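Local coordinates for protein HI1317 (Haemophilus influenzae, PDB 1JOV) that probably catalyses the interconversion of the alpha and beta anomers of D-glucose 6-phosphate, at residues A[72-78]-A[146-152]; A[132-138]-A[261-267]. One frame throughout, in Å; residues are numbered along the deposited sequence.

Contact 1: A[72-78]-A[146-152]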
ATOM      1  N   GLY A  72      -2.086  -0.985   5.267  1.00 17.74           N
ATOM      2  CA  GLY A  72      -0.915  -0.269   4.773  1.00 15.57           C
ATOM      3  C   GLY A  72      -0.680  -0.457   3.266  1.00 16.94           C
ATOM      4  O   GLY A  72      -1.635  -0.475   2.480  1.00 19.89           O
ATOM      5  N   VAL A  73       0.598  -0.594   2.857  1.00 16.08           N
ATOM      6  CA  VAL A  73       0.860  -0.738   1.428  1.00 17.74           C
ATOM      7  C   VAL A  73       1.744  -1.926   1.192  1.00 14.18           C
ATOM      8  O   VAL A  73       2.920  -1.870   1.042  1.00 13.93           O
ATOM      9  CB  VAL A  73       1.584   0.550   0.887  1.00 17.12           C
ATOM     10  CG1 VAL A  73       1.702   0.411  -0.617  1.00 18.71           C
ATOM     11  CG2 VAL A  73       0.794   1.752   1.287  1.00 19.53           C
ATOM     12  N   PRO A  74       1.177  -3.130   1.209  1.00 15.57           N
ATOM     13  CA  PRO A  74       1.938  -4.352   0.962  1.00 16.56           C
ATOM     14  C   PRO A  74       2.489  -4.276  -0.475  1.00 19.70           C
ATOM     15  O   PRO A  74       1.822  -3.765  -1.400  1.00 17.13           O
ATOM     16  CB  PRO A  74       0.896  -5.507   0.948  1.00 19.12           C
ATOM     17  CG  PRO A  74      -0.342  -4.887   1.633  1.00 20.63           C
ATOM     18  CD  PRO A  74      -0.289  -3.296   1.383  1.00 15.76           C
ATOM     19  N   ILE A  75       3.653  -4.799  -0.633  1.00 18.31           N
ATOM     20  CA  ILE A  75       4.322  -4.900  -1.933  1.00 15.23           C
ATOM     21  C   ILE A  75       4.092  -6.284  -2.508  1.00 17.44           C
ATOM     22  O   ILE A  75       4.572  -7.251  -1.858  1.00 17.71           O
ATOM     23  CB  ILE A  75       5.864  -4.669  -1.704  1.00 19.27           C
ATOM     24  CG1 ILE A  75       6.248  -3.319  -1.000  1.00 19.19           C
ATOM     25  CG2 ILE A  75       6.685  -4.849  -3.016  1.00 19.80           C
ATOM     26  CD1 ILE A  75       5.800  -2.193  -1.838  1.00 23.19           C
ATOM     27  N   CYS A  76       3.254  -6.389  -3.536  1.00 17.17           N
ATOM     28  CA  CYS A  76       3.053  -7.716  -4.170  1.00 14.99           C
ATOM     29  C   CYS A  76       4.095  -7.887  -5.259  1.00 18.51           C
ATOM     30  O   CYS A  76       4.130  -7.031  -6.160  1.00 18.52           O
ATOM     31  CB  CYS A  76       1.643  -7.742  -4.750  1.00 18.45           C
ATOM     32  SG  CYS A  76       0.395  -7.242  -3.535  1.00 22.27           S
ATOM     33  N   TYR A  77       4.914  -8.904  -5.182  1.00 18.44           N
ATOM     34  CA  TYR A  77       6.041  -9.078  -6.085  1.00 18.17           C
ATOM     35  C   TYR A  77       6.692 -10.408  -5.779  1.00 18.65           C
ATOM     36  O   TYR A  77       6.802 -10.697  -4.581  1.00 18.72           O
ATOM     37  CB  TYR A  77       7.044  -7.929  -5.790  1.00 16.21           C
ATOM     38  CG  TYR A  77       8.338  -8.074  -6.499  1.00 17.63           C
ATOM     39  CD1 TYR A  77       8.505  -7.631  -7.830  1.00 18.25           C
ATOM     40  CD2 TYR A  77       9.444  -8.604  -5.850  1.00 22.57           C
ATOM     41  CE1 TYR A  77       9.757  -7.720  -8.426  1.00 19.97           C
ATOM     42  CE2 TYR A  77      10.637  -8.721  -6.439  1.00 18.22           C
ATOM     43  CZ  TYR A  77      10.840  -8.264  -7.783  1.00 24.50           C
ATOM     44  OH  TYR A  77      12.081  -8.381  -8.415  1.00 26.50           O
ATOM     45  N   PRO A  78       7.131 -11.165  -6.785  1.00 19.09           N
ATOM     46  CA  PRO A  78       7.121 -10.838  -8.234  1.00 17.96           C
ATOM     47  C   PRO A  78       5.950 -11.396  -9.025  1.00 19.08           C
ATOM     48  O   PRO A  78       6.012 -11.462 -10.262  1.00 20.37           O
ATOM     49  CB  PRO A  78       8.440 -11.478  -8.714  1.00 19.60           C
ATOM     50  CG  PRO A  78       8.522 -12.832  -7.868  1.00 20.13           C
ATOM     51  CD  PRO A  78       7.915 -12.389  -6.529  1.00 21.69           C
ATOM     52  N   GLN A 146       5.618  -9.147 -12.151  1.00 19.02           N
ATOM     53  CA  GLN A 146       4.450  -8.343 -11.825  1.00 16.60           C
ATOM     54  C   GLN A 146       4.702  -7.670 -10.487  1.00 17.94           C
ATOM     55  O   GLN A 146       5.477  -8.161  -9.679  1.00 20.46           O
ATOM     56  CB  GLN A 146       3.245  -9.244 -11.666  1.00 20.95           C
ATOM     57  CG  GLN A 146       2.875 -10.094 -12.890  1.00 16.89           C
ATOM     58  CD  GLN A 146       1.700 -11.013 -12.549  1.00 20.24           C
ATOM     59  OE1 GLN A 146       1.865 -11.959 -11.734  1.00 23.37           O
ATOM     60  NE2 GLN A 146       0.570 -10.843 -13.241  1.00 28.40           N
ATOM     61  N   ALA A 147       4.051  -6.525 -10.255  1.00 19.38           N
ATOM     62  CA  ALA A 147       4.158  -5.922  -8.942  1.00 16.89           C
ATOM     63  C   ALA A 147       2.919  -5.124  -8.690  1.00 21.26           C
ATOM     64  O   ALA A 147       2.160  -4.711  -9.621  1.00 19.87           O
ATOM     65  CB  ALA A 147       5.366  -5.050  -8.898  1.00 18.80           C
ATOM     66  N   ALA A 148       2.645  -4.827  -7.442  1.00 18.81           N
ATOM     67  CA  ALA A 148       1.502  -4.005  -7.099  1.00 17.12           C
ATOM     68  C   ALA A 148       1.749  -3.418  -5.734  1.00 19.16           C
ATOM     69  O   ALA A 148       2.302  -4.067  -4.850  1.00 20.34           O
ATOM     70  CB  ALA A 148       0.202  -4.800  -7.103  1.00 18.38           C
ATOM     71  N   LEU A 149       1.318  -2.186  -5.553  1.00 16.71           N
ATOM     72  CA  LEU A 149       1.310  -1.451  -4.322  1.00 16.02           C
ATOM     73  C   LEU A 149      -0.126  -1.584  -3.869  1.00 23.71           C
ATOM     74  O   LEU A 149      -0.993  -0.867  -4.350  1.00 17.85           O
ATOM     75  CB  LEU A 149       1.767  -0.012  -4.468  1.00 15.11           C
ATOM     76  CG  LEU A 149       2.956   0.172  -5.407  1.00 16.45           C
ATOM     77  CD1 LEU A 149       3.146   1.651  -5.746  1.00 21.69           C
ATOM     78  CD2 LEU A 149       4.216  -0.401  -4.796  1.00 18.92           C
ATOM     79  N   HIS A 150      -0.381  -2.475  -2.967  1.00 17.16           N
ATOM     80  CA  HIS A 150      -1.744  -2.826  -2.593  1.00 21.16           C
ATOM     81  C   HIS A 150      -2.342  -1.964  -1.476  1.00 22.98           C
ATOM     82  O   HIS A 150      -2.685  -2.437  -0.384  1.00 20.70           O
ATOM     83  CB  HIS A 150      -1.646  -4.276  -2.245  1.00 19.20           C
ATOM     84  CG  HIS A 150      -2.941  -5.061  -2.057  1.00 17.51           C
ATOM     85  ND1 HIS A 150      -3.915  -4.712  -1.171  1.00 20.89           N
ATOM     86  CD2 HIS A 150      -3.352  -6.202  -2.668  1.00 26.22           C
ATOM     87  CE1 HIS A 150      -4.859  -5.639  -1.188  1.00 24.43           C
ATOM     88  NE2 HIS A 150      -4.528  -6.532  -2.079  1.00 25.08           N
ATOM     89  N   THR A 151      -2.432  -0.706  -1.808  1.00 16.27           N
ATOM     90  CA  THR A 151      -2.745   0.312  -0.780  1.00 18.74           C
ATOM     91  C   THR A 151      -4.151   0.172  -0.146  1.00 18.79           C
ATOM     92  O   THR A 151      -5.160   0.143  -0.843  1.00 20.05           O
ATOM     93  CB  THR A 151      -2.606   1.728  -1.403  1.00 18.81           C
ATOM     94  OG1 THR A 151      -1.355   1.797  -2.131  1.00 19.60           O
ATOM     95  CG2 THR A 151      -2.626   2.892  -0.252  1.00 18.87           C
ATOM     96  N   TYR A 152      -4.112   0.112   1.185  1.00 17.59           N
ATOM     97  CA  TYR A 152      -5.371   0.095   1.969  1.00 16.53           C
ATOM     98  C   TYR A 152      -5.596   1.458   2.516  1.00 18.84           C
ATOM     99  O   TYR A 152      -4.866   1.966   3.426  1.00 19.39           O
ATOM    100  CB  TYR A 152      -5.354  -0.905   3.172  1.00 18.27           C
ATOM    101  CG  TYR A 152      -5.235  -2.333   2.899  1.00 21.48           C
ATOM    102  CD1 TYR A 152      -4.048  -2.925   2.442  1.00 22.16           C
ATOM    103  CD2 TYR A 152      -6.273  -3.176   3.257  1.00 20.97           C
ATOM    104  CE1 TYR A 152      -3.971  -4.339   2.219  1.00 20.83           C
ATOM    105  CE2 TYR A 152      -6.205  -4.534   3.040  1.00 20.66           C
ATOM    106  CZ  TYR A 152      -5.070  -5.131   2.565  1.00 25.04           C
ATOM    107  OH  TYR A 152      -5.017  -6.502   2.401  1.00 22.60           O
TER

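Contact 2: A[132-138]-A[261-267]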
ATOM      1  N   LYS A 132       2.546  15.212   0.954  1.00 26.04           N
ATOM      2  CA  LYS A 132       2.060  14.076   0.187  1.00 31.11           C
ATOM      3  C   LYS A 132       2.958  12.873   0.551  1.00 27.87           C
ATOM      4  O   LYS A 132       3.963  13.042   1.242  1.00 25.99           O
ATOM      5  CB  LYS A 132       2.033  14.414  -1.307  1.00 31.37           C
ATOM      6  CG  LYS A 132       1.393  15.750  -1.669  1.00 30.24           C
ATOM      7  CD  LYS A 132       1.223  15.893  -3.187  1.00 52.92           C
ATOM      8  CE  LYS A 132       0.176  16.940  -3.541  1.00 52.10           C
ATOM      9  NZ  LYS A 132       0.177  17.260  -4.998  1.00 58.43           N
ATOM     10  N   CYS A 133       2.616  11.643   0.080  1.00 24.02           N
ATOM     11  CA  CYS A 133       3.459  10.450   0.317  1.00 19.43           C
ATOM     12  C   CYS A 133       3.813   9.819  -1.022  1.00 18.75           C
ATOM     13  O   CYS A 133       2.942   9.283  -1.701  1.00 24.42           O
ATOM     14  CB  CYS A 133       2.778   9.441   1.234  1.00 27.27           C
ATOM     15  SG  CYS A 133       3.657   7.857   1.397  1.00 24.22           S
ATOM     16  N   HIS A 134       5.110   9.890  -1.404  1.00 22.64           N
ATOM     17  CA  HIS A 134       5.378   9.283  -2.704  1.00 23.33           C
ATOM     18  C   HIS A 134       6.141   7.965  -2.498  1.00 19.32           C
ATOM     19  O   HIS A 134       7.291   7.984  -2.057  1.00 19.76           O
ATOM     20  CB  HIS A 134       6.200  10.271  -3.561  1.00 22.63           C
ATOM     21  CG  HIS A 134       6.304   9.858  -5.002  1.00 34.61           C
ATOM     22  ND1 HIS A 134       6.955  10.619  -5.956  1.00 39.44           N
ATOM     23  CD2 HIS A 134       5.835   8.767  -5.650  1.00 32.22           C
ATOM     24  CE1 HIS A 134       6.882  10.016  -7.126  1.00 33.47           C
ATOM     25  NE2 HIS A 134       6.209   8.886  -6.977  1.00 36.79           N
ATOM     26  N   LEU A 135       5.544   6.838  -2.794  1.00 21.05           N
ATOM     27  CA  LEU A 135       6.127   5.538  -2.603  1.00 18.27           C
ATOM     28  C   LEU A 135       6.450   4.881  -3.966  1.00 16.83           C
ATOM     29  O   LEU A 135       5.546   4.740  -4.786  1.00 18.68           O
ATOM     30  CB  LEU A 135       5.082   4.729  -1.879  1.00 18.04           C
ATOM     31  CG  LEU A 135       5.497   3.403  -1.343  1.00 19.77           C
ATOM     32  CD1 LEU A 135       4.583   2.991  -0.207  1.00 21.74           C
ATOM     33  CD2 LEU A 135       5.501   2.360  -2.435  1.00 17.93           C
ATOM     34  N   THR A 136       7.677   4.512  -4.190  1.00 15.40           N
ATOM     35  CA  THR A 136       8.096   3.926  -5.479  1.00 19.67           C
ATOM     36  C   THR A 136       8.732   2.578  -5.245  1.00 19.12           C
ATOM     37  O   THR A 136       9.514   2.443  -4.302  1.00 19.63           O
ATOM     38  CB  THR A 136       9.171   4.800  -6.142  1.00 19.60           C
ATOM     39  OG1 THR A 136       8.624   6.086  -6.401  1.00 22.12           O
ATOM     40  CG2 THR A 136       9.635   4.181  -7.442  1.00 20.75           C
ATOM     41  N   PHE A 137       8.387   1.605  -6.055  1.00 16.30           N
ATOM     42  CA  PHE A 137       8.968   0.287  -5.993  1.00 14.88           C
ATOM     43  C   PHE A 137       9.779   0.046  -7.274  1.00 20.01           C
ATOM     44  O   PHE A 137       9.267   0.333  -8.344  1.00 19.53           O
ATOM     45  CB  PHE A 137       7.892  -0.843  -5.883  1.00 15.61           C
ATOM     46  CG  PHE A 137       8.396  -2.251  -6.086  1.00 13.65           C
ATOM     47  CD1 PHE A 137       8.872  -2.983  -5.013  1.00 15.22           C
ATOM     48  CD2 PHE A 137       8.452  -2.855  -7.342  1.00 14.27           C
ATOM     49  CE1 PHE A 137       9.389  -4.280  -5.175  1.00 14.46           C
ATOM     50  CE2 PHE A 137       8.959  -4.138  -7.532  1.00 16.23           C
ATOM     51  CZ  PHE A 137       9.436  -4.871  -6.445  1.00 16.86           C
ATOM     52  N   THR A 138      11.017  -0.472  -7.196  1.00 16.20           N
ATOM     53  CA  THR A 138      11.813  -0.788  -8.384  1.00 18.54           C
ATOM     54  C   THR A 138      12.256  -2.199  -8.263  1.00 16.33           C
ATOM     55  O   THR A 138      12.781  -2.657  -7.216  1.00 17.44           O
ATOM     56  CB  THR A 138      13.098   0.094  -8.459  1.00 20.35           C
ATOM     57  OG1 THR A 138      12.681   1.486  -8.362  1.00 22.05           O
ATOM     58  CG2 THR A 138      13.801  -0.134  -9.861  1.00 22.02           C
ATOM     59  N   SER A 261      10.394   1.026 -12.560  1.00 21.24           N
ATOM     60  CA  SER A 261       9.672   1.236 -11.336  1.00 26.29           C
ATOM     61  C   SER A 261       8.193   1.499 -11.509  1.00 25.12           C
ATOM     62  O   SER A 261       7.714   1.746 -12.658  1.00 21.22           O
ATOM     63  CB  SER A 261      10.313   2.396 -10.599  1.00 30.22           C
ATOM     64  OG  SER A 261      10.197   3.498 -11.444  1.00 30.20           O
ATOM     65  N   LEU A 262       7.444   1.487 -10.410  1.00 20.64           N
ATOM     66  CA  LEU A 262       6.080   1.890 -10.451  1.00 21.71           C
ATOM     67  C   LEU A 262       5.887   2.625  -9.136  1.00 24.56           C
ATOM     68  O   LEU A 262       6.485   2.271  -8.120  1.00 20.04           O
ATOM     69  CB  LEU A 262       5.131   0.722 -10.701  1.00 29.17           C
ATOM     70  CG  LEU A 262       4.656  -0.111  -9.495  1.00 21.10           C
ATOM     71  CD1 LEU A 262       3.467  -0.976  -9.879  1.00 22.76           C
ATOM     72  CD2 LEU A 262       5.792  -0.984  -8.963  1.00 24.86           C
ATOM     73  N   SER A 263       5.064   3.674  -9.146  1.00 21.19           N
ATOM     74  CA  SER A 263       4.883   4.384  -7.919  1.00 20.49           C
ATOM     75  C   SER A 263       3.536   5.024  -7.800  1.00 20.90           C
ATOM     76  O   SER A 263       2.757   5.036  -8.754  1.00 22.50           O
ATOM     77  CB  SER A 263       5.938   5.474  -7.791  1.00 23.67           C
ATOM     78  OG  SER A 263       5.775   6.467  -8.789  1.00 27.09           O
ATOM     79  N   VAL A 264       3.276   5.573  -6.615  1.00 19.00           N
ATOM     80  CA  VAL A 264       2.039   6.303  -6.328  1.00 19.24           C
ATOM     81  C   VAL A 264       2.355   7.472  -5.411  1.00 21.45           C
ATOM     82  O   VAL A 264       3.189   7.396  -4.495  1.00 20.31           O
ATOM     83  CB  VAL A 264       0.943   5.400  -5.713  1.00 20.38           C
ATOM     84  CG1 VAL A 264       1.373   4.891  -4.351  1.00 18.40           C
ATOM     85  CG2 VAL A 264      -0.390   6.145  -5.634  1.00 23.57           C
ATOM     86  N   GLU A 265       1.676   8.521  -5.703  1.00 24.79           N
ATOM     87  CA  GLU A 265       1.758   9.719  -4.885  1.00 26.23           C
ATOM     88  C   GLU A 265       0.371   9.939  -4.259  1.00 26.37           C
ATOM     89  O   GLU A 265      -0.634  10.105  -4.954  1.00 27.03           O
ATOM     90  CB  GLU A 265       2.132  10.972  -5.743  1.00 26.43           C
ATOM     91  CG  GLU A 265       2.279  12.237  -4.937  1.00 35.41           C
ATOM     92  CD  GLU A 265       2.461  13.522  -5.808  1.00 32.00           C
ATOM     93  OE1 GLU A 265       3.614  13.792  -6.213  1.00 50.34           O
ATOM     94  OE2 GLU A 265       1.448  14.236  -6.049  1.00 58.02           O
ATOM     95  N   ILE A 266       0.319   9.875  -2.935  1.00 23.71           N
ATOM     96  CA  ILE A 266      -0.886  10.032  -2.095  1.00 24.83           C
ATOM     97  C   ILE A 266      -0.968  11.411  -1.421  1.00 23.17           C
ATOM     98  O   ILE A 266       0.025  11.914  -0.879  1.00 24.53           O
ATOM     99  CB  ILE A 266      -0.916   8.916  -1.010  1.00 25.00           C
ATOM    100  CG1 ILE A 266      -0.390   7.594  -1.582  1.00 25.15           C
ATOM    101  CG2 ILE A 266      -2.329   8.743  -0.476  1.00 25.51           C
ATOM    102  CD1 ILE A 266      -0.739   6.387  -0.743  1.00 21.29           C
ATOM    103  N   SER A 267      -2.163  12.018  -1.445  1.00 29.89           N
ATOM    104  CA  SER A 267      -2.313  13.337  -0.826  1.00 30.14           C
ATOM    105  C   SER A 267      -3.776  13.483  -0.418  1.00 23.62           C
ATOM    106  O   SER A 267      -4.649  12.683  -0.845  1.00 26.81           O
ATOM    107  CB  SER A 267      -1.962  14.407  -1.865  1.00 29.17           C
ATOM    108  OG  SER A 267      -2.901  14.243  -2.887  1.00 36.68           O
TER

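Contact 1: A[72-78]-A[146-152]
The predicted active site of this aldose-epimerase fold lies on one face of a beta sheet, and here segment 72-78, which includes the short strand 75-76 at the end of the sheet, pairs antiparallel with 146-152, which carries the predicted catalytic His-150. Cys-76 N to Ala-148 O (2.8 Å) and Ala-148 N to Cys-76 O (3.0 Å) form the regular ladder. Beyond it, His-150 N donates to Pro-74 O (3.0 Å) and Tyr-152 N to Gly-72 O (2.9 Å), so pairing continues through the inverse gamma turn centred on His-150. Proline, lacking an N-H, suits position 74, which pairs here through its carbonyl, and its CG packs 3.7 Å from Tyr-152 CE1; Gly-72 accommodates a positive phi. Gln-146 N donates to Pro-78 O (3.0 Å); the Tyr-77 to Pro-78 peptide is cis. Small Cys-76 and Ala-148 share one face, branched Ile-75 and Leu-149 the other. Strand 244-251 flanks 146-152, bringing Glu-248, also predicted catalytic, beside His-150, while Ile-75 and Leu-149 pack on strand 133-139.

Contact 2: A[132-138]-A[261-267]
Strands 133-138 and 261-267 run antiparallel, their axes 4.6 Å apart at closest approach and 166° between directions. Three hydrogen-bonded pairs supply six backbone bonds, among them Cys-133 N to Ile-266 O (2.8 Å) and Phe-137 N to Leu-262 O (2.9 Å). Strict alternation gives the ribbon two characters. Cys-133, Leu-135, Phe-137, Leu-262, Val-264 and Ile-266 share the buried face, where Phe-137 CD2 meets Leu-262 CD2 at 3.6 Å and where Leu-42 and Trp-45 of strand 41-47 pack on Cys-133. The other face is polar: His-134 NE2 and Ser-263 OG share a hydrogen bond of 3.1 Å, and the small serines fit close beside the threonines, with Thr-136 OG1 3.1 Å from Ser-263 CB. The long Lys-132 side chain passes Ser-267 (CG to CB 3.6 Å) to form a salt bridge with Glu-265, NZ to OE2 3.4 Å, though the hydrogen bond within it is weak. Such division between apolar and polar faces implies a sheet with one side against the core and the other, mostly partly exposed, nearer solvent.

The two contacts lie in different antiparallel sheets stacked face to face, their centres 11 Å apart, as in the beta-sandwich of galactose mutarotase-like proteins. Along the chain the segments alternate: 72-78, 132-138, 146-152, 261-267. Strands 133-139 and 145-154 are consecutive, so the chain passes directly from the sheet of contact 2 to that of contact 1. Phe-137 and Leu-135 reach across: Phe-137 CZ is 3.2 Å from Tyr-77 CD1, and Leu-135 CD2 is 3.9 Å from Leu-149 CD2. Contact 2 thus packs behind the Ile-75 and Leu-149 face, while the predicted catalytic His-150 lies in contact 1, its side chain about 10 Å from that of Leu-135, so contact 2 probably belongs to the framework behind the site.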